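Local coordinates for protein novel immune-type receptor 11 (Ictalurus punctatus, PDB 2QTE) that belongs to a bony-fish family of immune-type receptors, a member of which mediates allogeneic recognition, and probably acts at the cell surface through an immunoglobulin variable-type domain, at residues Y56-A59 and E60-D64. The protein carries 1 engineered substitution. Sequence-based numbering, arbitrary orientation.
Sequences YKFA and EGFKD
Ala59 and Phe62 close a type II beta turn: Phe62 N donates to Ala59 O at 3.0 Å with an N-H...O angle of 160°. The turn leads off edge strand 56-58, the C'' strand of this variable-type domain, toward strand 67-71 (D) of the other sheet. Gly61 takes the third position, where a type II turn calls for a positive phi. On one side of the turn Phe58 and Phe62 meet obliquely, Phe58 CD1 lying 3.9 Å from Phe62 CD2, with ring planes at 35°. Both rings also make edge-to-face contacts with Phe46 of strand 44-49; Phe62 meets Phe67 edge-to-face as well, and the Phe58 side chain touches Phe67, so the turn is tied to aromatic residues of both sheets.

The Glu60 side chain leaves the backbone away from the strand, and its bend at chi2 (88°) brings OE2 to 3.3 Å from Lys57 NZ in a salt bridge whose hydrogen bond is weak. Lys57, extended until it bends at its last torsion, also gives NZ to Phe58 O at 3.1 Å, nearly in line with the C=O bond. Shortening Lys57 to an alanine would probably leave the Glu60 carboxylate without this counter-charge and Phe58 O without the NZ donor. The chemistry thus divides: a surface ion pair, probably softened by solvent, on the polar side, and aromatic packing on the other, with the turn, closed by one backbone hydrogen bond, between them.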
loop_
_atom_site.group_PDB
_atom_site.type_symbol
_atom_site.label_atom_id
_atom_site.label_comp_id
_atom_site.label_asym_id
_atom_site.label_seq_id
_atom_site.Cartn_x
_atom_site.Cartn_y
_atom_site.Cartn_z
ATOM N N TYR A 56 8.460 -15.777 10.285
ATOM C CA TYR A 56 7.649 -14.591 10.114
ATOM C C TYR A 56 7.328 -13.966 11.466
ATOM O O TYR A 56 7.343 -14.667 12.489
ATOM C CB TYR A 56 6.375 -14.962 9.359
ATOM C CG TYR A 56 5.471 -15.983 10.065
ATOM C CD1 TYR A 56 4.452 -15.583 10.942
ATOM C CD2 TYR A 56 5.631 -17.368 9.844
ATOM C CE1 TYR A 56 3.616 -16.572 11.561
ATOM C CE2 TYR A 56 4.835 -18.304 10.456
ATOM C CZ TYR A 56 3.832 -17.909 11.339
ATOM O OH TYR A 56 3.039 -18.909 11.924
ATOM N N LYS A 57 7.014 -12.671 11.461
ATOM C CA LYS A 57 6.784 -11.932 12.694
ATOM C C LYS A 57 5.733 -10.879 12.473
ATOM O O LYS A 57 5.894 -10.003 11.609
ATOM C CB LYS A 57 8.110 -11.277 13.172
ATOM C CG LYS A 57 8.078 -10.644 14.538
ATOM C CD LYS A 57 9.165 -9.581 14.703
ATOM C CE LYS A 57 8.910 -8.814 16.011
ATOM N NZ LYS A 57 7.691 -7.929 15.944
ATOM N N PHE A 58 4.671 -10.934 13.262
ATOM C CA PHE A 58 3.605 -9.932 13.216
ATOM C C PHE A 58 4.000 -8.597 13.778
ATOM O O PHE A 58 4.955 -8.494 14.528
ATOM C CB PHE A 58 2.301 -10.430 13.907
ATOM C CG PHE A 58 1.602 -11.491 13.124
ATOM C CD1 PHE A 58 0.764 -11.152 12.098
ATOM C CD2 PHE A 58 1.854 -12.829 13.377
ATOM C CE1 PHE A 58 0.152 -12.148 11.321
ATOM C CE2 PHE A 58 1.232 -13.830 12.636
ATOM C CZ PHE A 58 0.399 -13.479 11.592
ATOM N N ALA A 59 3.241 -7.568 13.429
ATOM C CA ALA A 59 3.536 -6.233 13.922
ATOM C C ALA A 59 3.510 -6.342 15.417
ATOM O O ALA A 59 2.715 -7.099 15.979
ATOM C CB ALA A 59 2.502 -5.236 13.459
ATOM N N GLU A 60 4.403 -5.594 16.054
ATOM C CA GLU A 60 4.484 -5.514 17.495
ATOM C C GLU A 60 3.082 -5.144 17.981
ATOM O O GLU A 60 2.434 -4.272 17.385
ATOM C CB GLU A 60 5.486 -4.409 17.859
ATOM C CG GLU A 60 5.921 -4.422 19.302
ATOM C CD GLU A 60 7.137 -5.320 19.557
ATOM O OE1 GLU A 60 7.560 -5.363 20.742
ATOM O OE2 GLU A 60 7.667 -5.962 18.595
ATOM N N GLY A 61 2.594 -5.818 19.025
ATOM C CA GLY A 61 1.310 -5.425 19.610
ATOM C C GLY A 61 0.099 -5.805 18.774
ATOM O O GLY A 61 -1.033 -5.370 19.056
ATOM N N PHE A 62 0.317 -6.597 17.726
ATOM C CA PHE A 62 -0.800 -7.353 17.165
ATOM C C PHE A 62 -1.168 -8.511 18.098
ATOM O O PHE A 62 -0.367 -9.422 18.318
ATOM C CB PHE A 62 -0.521 -7.884 15.755
ATOM C CG PHE A 62 -1.758 -8.377 15.091
ATOM C CD1 PHE A 62 -2.872 -7.532 14.993
ATOM C CD2 PHE A 62 -1.851 -9.696 14.614
ATOM C CE1 PHE A 62 -4.086 -7.974 14.428
ATOM C CE2 PHE A 62 -3.040 -10.159 14.008
ATOM C CZ PHE A 62 -4.165 -9.299 13.912
ATOM N N LYS A 63 -2.345 -8.457 18.705
ATOM C CA LYS A 63 -2.699 -9.485 19.660
ATOM C C LYS A 63 -3.833 -10.381 19.131
ATOM O O LYS A 63 -4.994 -10.233 19.548
ATOM C CB LYS A 63 -3.067 -8.858 20.996
ATOM C CG LYS A 63 -1.872 -8.182 21.674
ATOM C CD LYS A 63 -2.115 -7.894 23.138
ATOM C CE LYS A 63 -1.165 -6.791 23.631
ATOM N NZ LYS A 63 0.317 -7.127 23.556
ATOM N N ASP A 64 -3.513 -11.260 18.174
ATOM C CA ASP A 64 -4.558 -12.133 17.599
ATOM C C ASP A 64 -4.060 -13.443 16.988
ATOM O O ASP A 64 -3.699 -13.517 15.789
ATOM C CB ASP A 64 -5.445 -11.406 16.592
ATOM C CG ASP A 64 -6.804 -12.097 16.425
ATOM O OD1 ASP A 64 -6.815 -13.336 16.413
ATOM O OD2 ASP A 64 -7.854 -11.415 16.329
#